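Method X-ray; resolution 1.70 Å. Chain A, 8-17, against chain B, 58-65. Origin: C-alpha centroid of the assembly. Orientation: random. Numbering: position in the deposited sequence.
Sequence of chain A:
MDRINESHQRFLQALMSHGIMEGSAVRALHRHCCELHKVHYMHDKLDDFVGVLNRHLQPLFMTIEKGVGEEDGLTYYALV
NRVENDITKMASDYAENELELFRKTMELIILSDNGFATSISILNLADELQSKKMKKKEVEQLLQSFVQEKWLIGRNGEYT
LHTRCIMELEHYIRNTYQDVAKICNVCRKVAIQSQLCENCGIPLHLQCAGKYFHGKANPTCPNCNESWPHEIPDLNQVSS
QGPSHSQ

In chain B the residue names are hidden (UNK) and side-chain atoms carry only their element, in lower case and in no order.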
ATOM      1  N   HIS A   8      -2.606 -11.397  15.186  1.00 19.42           N
ATOM      2  CA  HIS A   8      -1.899 -10.118  15.130  1.00 18.91           C
ATOM      3  C   HIS A   8      -1.345  -9.852  13.735  1.00 18.10           C
ATOM      4  O   HIS A   8      -1.379  -8.711  13.251  1.00 17.31           O
ATOM      5  CB  HIS A   8      -0.745 -10.088  16.127  1.00 17.28           C
ATOM      6  CG  HIS A   8      -1.146 -10.377  17.540  1.00 22.52           C
ATOM      7  ND1 HIS A   8      -1.033 -11.633  18.101  1.00 24.25           N
ATOM      8  CD2 HIS A   8      -1.623  -9.568  18.517  1.00 20.60           C
ATOM      9  CE1 HIS A   8      -1.445 -11.590  19.358  1.00 23.96           C
ATOM     10  NE2 HIS A   8      -1.810 -10.351  19.635  1.00 23.66           N
ATOM     11  N   GLN A   9      -0.777 -10.879  13.101  1.00 16.53           N
ATOM     12  CA  GLN A   9      -0.206 -10.681  11.771  1.00 17.43           C
ATOM     13  C   GLN A   9      -1.289 -10.281  10.782  1.00 14.86           C
ATOM     14  O   GLN A   9      -1.083  -9.393   9.940  1.00 14.81           O
ATOM     15  CB  GLN A   9       0.511 -11.954  11.313  1.00 17.88           C
ATOM     16  CG  GLN A   9       1.658 -12.395  12.230  1.00 16.97           C
ATOM     17  CD  GLN A   9       2.125 -13.802  11.949  1.00 19.61           C
ATOM     18  OE1 GLN A   9       1.579 -14.487  11.081  1.00 19.64           O
ATOM     19  NE2 GLN A   9       3.133 -14.257  12.698  1.00 20.43           N
ATOM     20  N   ARG A  10      -2.460 -10.925  10.872  1.00 15.96           N
ATOM     21  CA  ARG A  10      -3.544 -10.622   9.948  1.00 15.98           C
ATOM     22  C   ARG A  10      -4.025  -9.197  10.149  1.00 17.81           C
ATOM     23  O   ARG A  10      -4.271  -8.473   9.179  1.00 16.22           O
ATOM     24  CB  ARG A  10      -4.691 -11.619  10.152  1.00 17.43           C
ATOM     25  CG  ARG A  10      -5.837 -11.417   9.206  1.00 19.50           C
ATOM     26  CD  ARG A  10      -5.510 -11.991   7.844  1.00 19.15           C
ATOM     27  NE  ARG A  10      -5.670 -13.448   7.800  1.00 22.68           N
ATOM     28  CZ  ARG A  10      -5.642 -14.154   6.675  1.00 22.36           C
ATOM     29  NH1 ARG A  10      -5.792 -15.471   6.704  1.00 18.65           N
ATOM     30  NH2 ARG A  10      -5.432 -13.537   5.519  1.00 21.49           N
ATOM     31  N   PHE A  11      -4.131  -8.777  11.410  1.00 16.13           N
ATOM     32  CA  PHE A  11      -4.494  -7.399  11.724  1.00 17.00           C
ATOM     33  C   PHE A  11      -3.471  -6.419  11.156  1.00 13.99           C
ATOM     34  O   PHE A  11      -3.838  -5.391  10.570  1.00 14.34           O
ATOM     35  CB  PHE A  11      -4.618  -7.267  13.244  1.00 16.57           C
ATOM     36  CG  PHE A  11      -5.044  -5.905  13.727  1.00 18.40           C
ATOM     37  CD1 PHE A  11      -4.129  -4.873  13.835  1.00 17.26           C
ATOM     38  CD2 PHE A  11      -6.348  -5.680  14.132  1.00 19.48           C
ATOM     39  CE1 PHE A  11      -4.514  -3.626  14.315  1.00 20.50           C
ATOM     40  CE2 PHE A  11      -6.741  -4.447  14.614  1.00 22.83           C
ATOM     41  CZ  PHE A  11      -5.822  -3.412  14.705  1.00 21.45           C
ATOM     42  N   LEU A  12      -2.183  -6.710  11.346  1.00 13.68           N
ATOM     43  CA  LEU A  12      -1.138  -5.804  10.879  1.00 15.68           C
ATOM     44  C   LEU A  12      -1.136  -5.715   9.356  1.00 13.49           C
ATOM     45  O   LEU A  12      -0.995  -4.619   8.791  1.00 14.84           O
ATOM     46  CB  LEU A  12       0.219  -6.267  11.418  1.00 13.14           C
ATOM     47  CG  LEU A  12       1.446  -5.484  10.955  1.00 14.36           C
ATOM     48  CD1 LEU A  12       1.279  -3.982  11.268  1.00 15.81           C
ATOM     49  CD2 LEU A  12       2.719  -6.061  11.606  1.00 16.00           C
ATOM     50  N   GLN A  13      -1.327  -6.848   8.673  1.00 13.74           N
ATOM     51  CA  GLN A  13      -1.397  -6.815   7.211  1.00 12.21           C
ATOM     52  C   GLN A  13      -2.541  -5.933   6.728  1.00 13.74           C
ATOM     53  O   GLN A  13      -2.370  -5.125   5.806  1.00 14.65           O
ATOM     54  CB  GLN A  13      -1.550  -8.227   6.654  1.00 11.22           C
ATOM     55  CG  GLN A  13      -0.301  -9.082   6.847  1.00 13.14           C
ATOM     56  CD  GLN A  13      -0.371 -10.361   6.051  1.00 13.75           C
ATOM     57  OE1 GLN A  13      -1.259 -10.527   5.205  1.00 16.19           O
ATOM     58  NE2 GLN A  13       0.574 -11.269   6.300  1.00 13.71           N
ATOM     59  N   ALA A  14      -3.722  -6.077   7.332  1.00 14.87           N
ATOM     60  CA  ALA A  14      -4.865  -5.263   6.923  1.00 15.64           C
ATOM     61  C   ALA A  14      -4.597  -3.778   7.157  1.00 15.09           C
ATOM     62  O   ALA A  14      -4.850  -2.940   6.283  1.00 15.86           O
ATOM     63  CB  ALA A  14      -6.125  -5.711   7.680  1.00 15.84           C
ATOM     64  N   LEU A  15      -4.040  -3.440   8.318  1.00 14.07           N
ATOM     65  CA  LEU A  15      -3.757  -2.037   8.605  1.00 18.53           C
ATOM     66  C   LEU A  15      -2.662  -1.489   7.696  1.00 17.02           C
ATOM     67  O   LEU A  15      -2.735  -0.329   7.259  1.00 18.61           O
ATOM     68  CB  LEU A  15      -3.372  -1.868  10.073  1.00 17.85           C
ATOM     69  CG  LEU A  15      -3.242  -0.411  10.515  1.00 19.25           C
ATOM     70  CD1 LEU A  15      -4.508   0.397  10.163  1.00 18.59           C
ATOM     71  CD2 LEU A  15      -2.972  -0.343  12.013  1.00 21.11           C
ATOM     72  N   MET A  16      -1.645  -2.302   7.394  1.00 14.35           N
ATOM     73  CA  MET A  16      -0.625  -1.879   6.438  1.00 14.10           C
ATOM     74  C   MET A  16      -1.254  -1.525   5.096  1.00 16.02           C
ATOM     75  O   MET A  16      -0.854  -0.546   4.443  1.00 15.83           O
ATOM     76  CB  MET A  16       0.421  -2.992   6.269  1.00 16.56           C
ATOM     77  CG  MET A  16       1.542  -2.633   5.357  1.00 22.96           C
ATOM     78  SD  MET A  16       2.827  -3.911   5.313  1.00 28.21           S
ATOM     79  CE  MET A  16       2.342  -4.915   6.713  1.00  7.34           C
ATOM     80  N   SER A  17      -2.256  -2.303   4.668  1.00 14.98           N
ATOM     81  CA  SER A  17      -2.846  -2.071   3.357  1.00 16.00           C
ATOM     82  C   SER A  17      -3.717  -0.829   3.350  1.00 15.58           C
ATOM     83  O   SER A  17      -3.814  -0.156   2.319  1.00 16.60           O
ATOM     84  CB  SER A  17      -3.658  -3.285   2.895  1.00 15.77           C
ATOM     85  OG  SER A  17      -4.907  -3.363   3.548  1.00 20.71           O
TER
ATOM     86  N   UNK B  58      10.370 -10.968  10.051  1.00 13.65           N
ATOM     87  CA  UNK B  58       9.300 -10.811   9.070  1.00 12.83           C
ATOM     88  C   UNK B  58       8.270 -11.934   9.185  1.00 14.60           C
ATOM     89  O   UNK B  58       7.063 -11.691   9.062  1.00 15.04           O
ATOM     90  c   UNK B  58      10.547  -9.409   7.326  1.00 15.71           C
ATOM     91  c   UNK B  58       9.893 -10.749   7.662  1.00 13.27           C
ATOM     92  c   UNK B  58       9.476  -8.390   7.023  1.00 15.26           C
ATOM     93  c   UNK B  58      11.474  -9.585   6.139  1.00 18.78           C
ATOM     94  N   UNK B  59       8.728 -13.167   9.453  1.00 13.82           N
ATOM     95  CA  UNK B  59       7.797 -14.277   9.682  1.00 15.71           C
ATOM     96  C   UNK B  59       6.938 -14.041  10.912  1.00 16.39           C
ATOM     97  O   UNK B  59       5.716 -14.213  10.872  1.00 19.01           O
ATOM     98  o   UNK B  59       9.956 -17.951   9.938  1.00 31.70           O
ATOM     99  c   UNK B  59       9.259 -16.054   8.628  1.00 17.16           C
ATOM    100  c   UNK B  59       8.560 -15.592   9.856  1.00 16.68           C
ATOM    101  n   UNK B  59      10.771 -17.775   7.855  1.00 21.23           N
ATOM    102  c   UNK B  59      10.030 -17.348   8.861  1.00 24.53           C
ATOM    103  N   UNK B  60       7.575 -13.692  12.032  1.00 15.09           N
ATOM    104  CA  UNK B  60       6.885 -13.665  13.318  1.00 15.65           C
ATOM    105  C   UNK B  60       5.986 -12.450  13.463  1.00 18.30           C
ATOM    106  O   UNK B  60       4.889 -12.548  14.032  1.00 20.37           O
ATOM    107  c   UNK B  60       9.559 -15.135  15.738  1.00 29.82           C
ATOM    108  c   UNK B  60       8.650 -15.022  14.524  1.00 24.21           C
ATOM    109  c   UNK B  60       7.906 -13.701  14.453  1.00 20.27           C
ATOM    110  n   UNK B  60      10.028 -16.350  16.014  1.00 31.51           N
ATOM    111  o   UNK B  60       9.838 -14.146  16.417  1.00 33.41           O
ATOM    112  N   UNK B  61       6.435 -11.295  12.982  1.00 14.24           N
ATOM    113  CA  UNK B  61       5.669 -10.066  13.198  1.00 14.15           C
ATOM    114  C   UNK B  61       4.657  -9.834  12.087  1.00 16.78           C
ATOM    115  O   UNK B  61       3.520  -9.431  12.352  1.00 16.20           O
ATOM    116  c   UNK B  61       5.841  -7.586  13.557  1.00 15.67           C
ATOM    117  c   UNK B  61       7.601  -9.119  14.506  1.00 15.39           C
ATOM    118  c   UNK B  61       6.626  -8.871  13.347  1.00 16.94           C
ATOM    119  N   UNK B  62       5.039 -10.092  10.830  1.00 14.41           N
ATOM    120  CA  UNK B  62       4.201  -9.742   9.695  1.00 14.02           C
ATOM    121  C   UNK B  62       3.515 -10.925   9.036  1.00 13.87           C
ATOM    122  O   UNK B  62       2.604 -10.716   8.228  1.00 15.48           O
ATOM    123  c   UNK B  62       5.041  -9.026   8.623  1.00 13.00           C
ATOM    124  c   UNK B  62       4.917  -6.509   8.786  1.00 19.71           C
ATOM    125  c   UNK B  62       6.611  -5.239   9.924  1.00 17.22           C
ATOM    126  c   UNK B  62       5.418  -5.282   9.216  1.00 19.27           C
ATOM    127  c   UNK B  62       7.291  -6.411  10.209  1.00 15.91           C
ATOM    128  c   UNK B  62       6.787  -7.630   9.782  1.00 15.33           C
ATOM    129  c   UNK B  62       5.593  -7.697   9.075  1.00 13.62           C
ATOM    130  N   UNK B  63       3.948 -12.150   9.315  1.00 14.02           N
ATOM    131  CA  UNK B  63       3.445 -13.262   8.535  1.00 14.14           C
ATOM    132  C   UNK B  63       3.947 -13.251   7.109  1.00 15.53           C
ATOM    133  O   UNK B  63       3.221 -13.674   6.203  1.00 14.96           O
ATOM    134  N   UNK B  64       5.171 -12.757   6.886  1.00 13.09           N
ATOM    135  CA  UNK B  64       5.798 -12.686   5.570  1.00 14.16           C
ATOM    136  C   UNK B  64       6.928 -13.704   5.489  1.00 16.39           C
ATOM    137  O   UNK B  64       7.710 -13.842   6.428  1.00 17.84           O
ATOM    138  c   UNK B  64       5.473 -10.177   5.171  1.00 12.76           C
ATOM    139  c   UNK B  64       3.237  -9.273   5.119  1.00 14.17           C
ATOM    140  c   UNK B  64       4.102 -10.356   5.228  1.00 14.77           C
ATOM    141  c   UNK B  64       5.973  -8.895   4.986  1.00 13.83           C
ATOM    142  c   UNK B  64       5.116  -7.805   4.891  1.00 16.36           C
ATOM    143  c   UNK B  64       3.744  -7.996   4.953  1.00 16.85           C
ATOM    144  c   UNK B  64       6.433 -11.323   5.277  1.00 14.45           C
ATOM    145  N   UNK B  65       7.050 -14.346   4.335  1.00 14.06           N
ATOM    146  CA  UNK B  65       8.086 -15.337   4.073  1.00 13.92           C
ATOM    147  C   UNK B  65       9.082 -14.776   3.065  1.00 15.68           C
ATOM    148  O   UNK B  65       8.697 -14.333   1.980  1.00 16.80           O
ATOM    149  c   UNK B  65       8.442 -17.743   3.262  1.00 20.65           C
ATOM    150  c   UNK B  65       7.463 -16.625   3.534  1.00 17.95           C
ATOM    151  c   UNK B  65       8.731 -18.577   4.503  1.00 27.50           C
ATOM    152  o   UNK B  65       8.130 -18.378   5.568  1.00 26.78           O
ATOM    153  n   UNK B  65       9.660 -19.516   4.374  1.00 30.57           N
TER

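Position 58 of chain B carries four side-chain carbons, forked at the second. No atom of it comes near chain A. A four-carbon chain that forks at its second atom is leucine, L58(B).

Position 59 has three carbons in a row, the third holding one oxygen and one nitrogen. CA-to-CB points away from chain A. Chain A meets the backbone instead: Q9(A) NE2 lies 3.2 Å from the O of position 59, but the angle is too poor for a hydrogen bond. Three carbons ending in an amide make glutamine, Q59(B).

Position 60 repeats that pattern: three carbons, then one oxygen and one nitrogen. This side chain also starts away from chain A and is exposed. Its backbone O accepts a hydrogen bond from Q9(A) NE2 at 2.8 Å. The atoms again give glutamine, Q60(B).

Position 61 has three carbons, the first carrying the other two. One of the branch carbons lies 4.0 Å from L12(A) CD2, an apolar contact. The backbone O of position 61 lies 3.5 Å from the same L12(A) CD2 and 3.5 Å from Q9(A) CG. Three carbons in all, forked at CB, are valine, V61(B); isoleucine would need a fourth. The branch carbon near L12(A) is CG1. The contact buries the O of V61(B), and it finds no partner in the model.

Position 62 shows one carbon followed by a ring of six carbons, with no oxygen on the ring. CA-to-CB points away, yet the ring comes back nearer to chain A. L12(A) CD2 sits over one face, and M16(A) CE lies at the edge. A plain six-carbon ring is phenylalanine, F62(B). L12(A) CD2 is 4.0 Å from the centroid of the F62(B) ring, a CH-pi contact. M16(A) CE is 3.7 Å from F62(B) CD2. The backbone O of F62(B) accepts a nearly straight hydrogen bond from Q13(A) NE2 at 2.9 Å.

At position 63, CA lies 3.4 Å from Q9(A) OE1. There are no side-chain atoms, so it is glycine, G63(B). Its phi is positive, which favours glycine by itself. An ideal CB here would point toward chain A and lie 2.8 Å from Q9(A) OE1, a clash.

Position 64 again has one carbon and a ring of six carbons. The ring edge meets Q13(A) NE2, and M16(A) CE is also close. This is phenylalanine, F64(B). Its CZ is 3.8 Å from M16(A) CE.

Position 65 has three carbons, the third with one oxygen and one nitrogen. It is out of reach of chain A. The atoms give glutamine, Q65(B).

The contact joins a chain A helix to the last part of a chain B helix, the turn at G63(B) and the start of the strand that follows. The helix axes cross at 80°. Q9(A) and Q13(A), four residues apart, each donate through NE2 to a backbone oxygen of chain B. L12(A) and M16(A) supply the apolar part, packing against V61(B), F62(B) and F64(B). The bare G63(B) lets the turn come close to Q9(A).

Chain B (58-65) LQQVFGFQ
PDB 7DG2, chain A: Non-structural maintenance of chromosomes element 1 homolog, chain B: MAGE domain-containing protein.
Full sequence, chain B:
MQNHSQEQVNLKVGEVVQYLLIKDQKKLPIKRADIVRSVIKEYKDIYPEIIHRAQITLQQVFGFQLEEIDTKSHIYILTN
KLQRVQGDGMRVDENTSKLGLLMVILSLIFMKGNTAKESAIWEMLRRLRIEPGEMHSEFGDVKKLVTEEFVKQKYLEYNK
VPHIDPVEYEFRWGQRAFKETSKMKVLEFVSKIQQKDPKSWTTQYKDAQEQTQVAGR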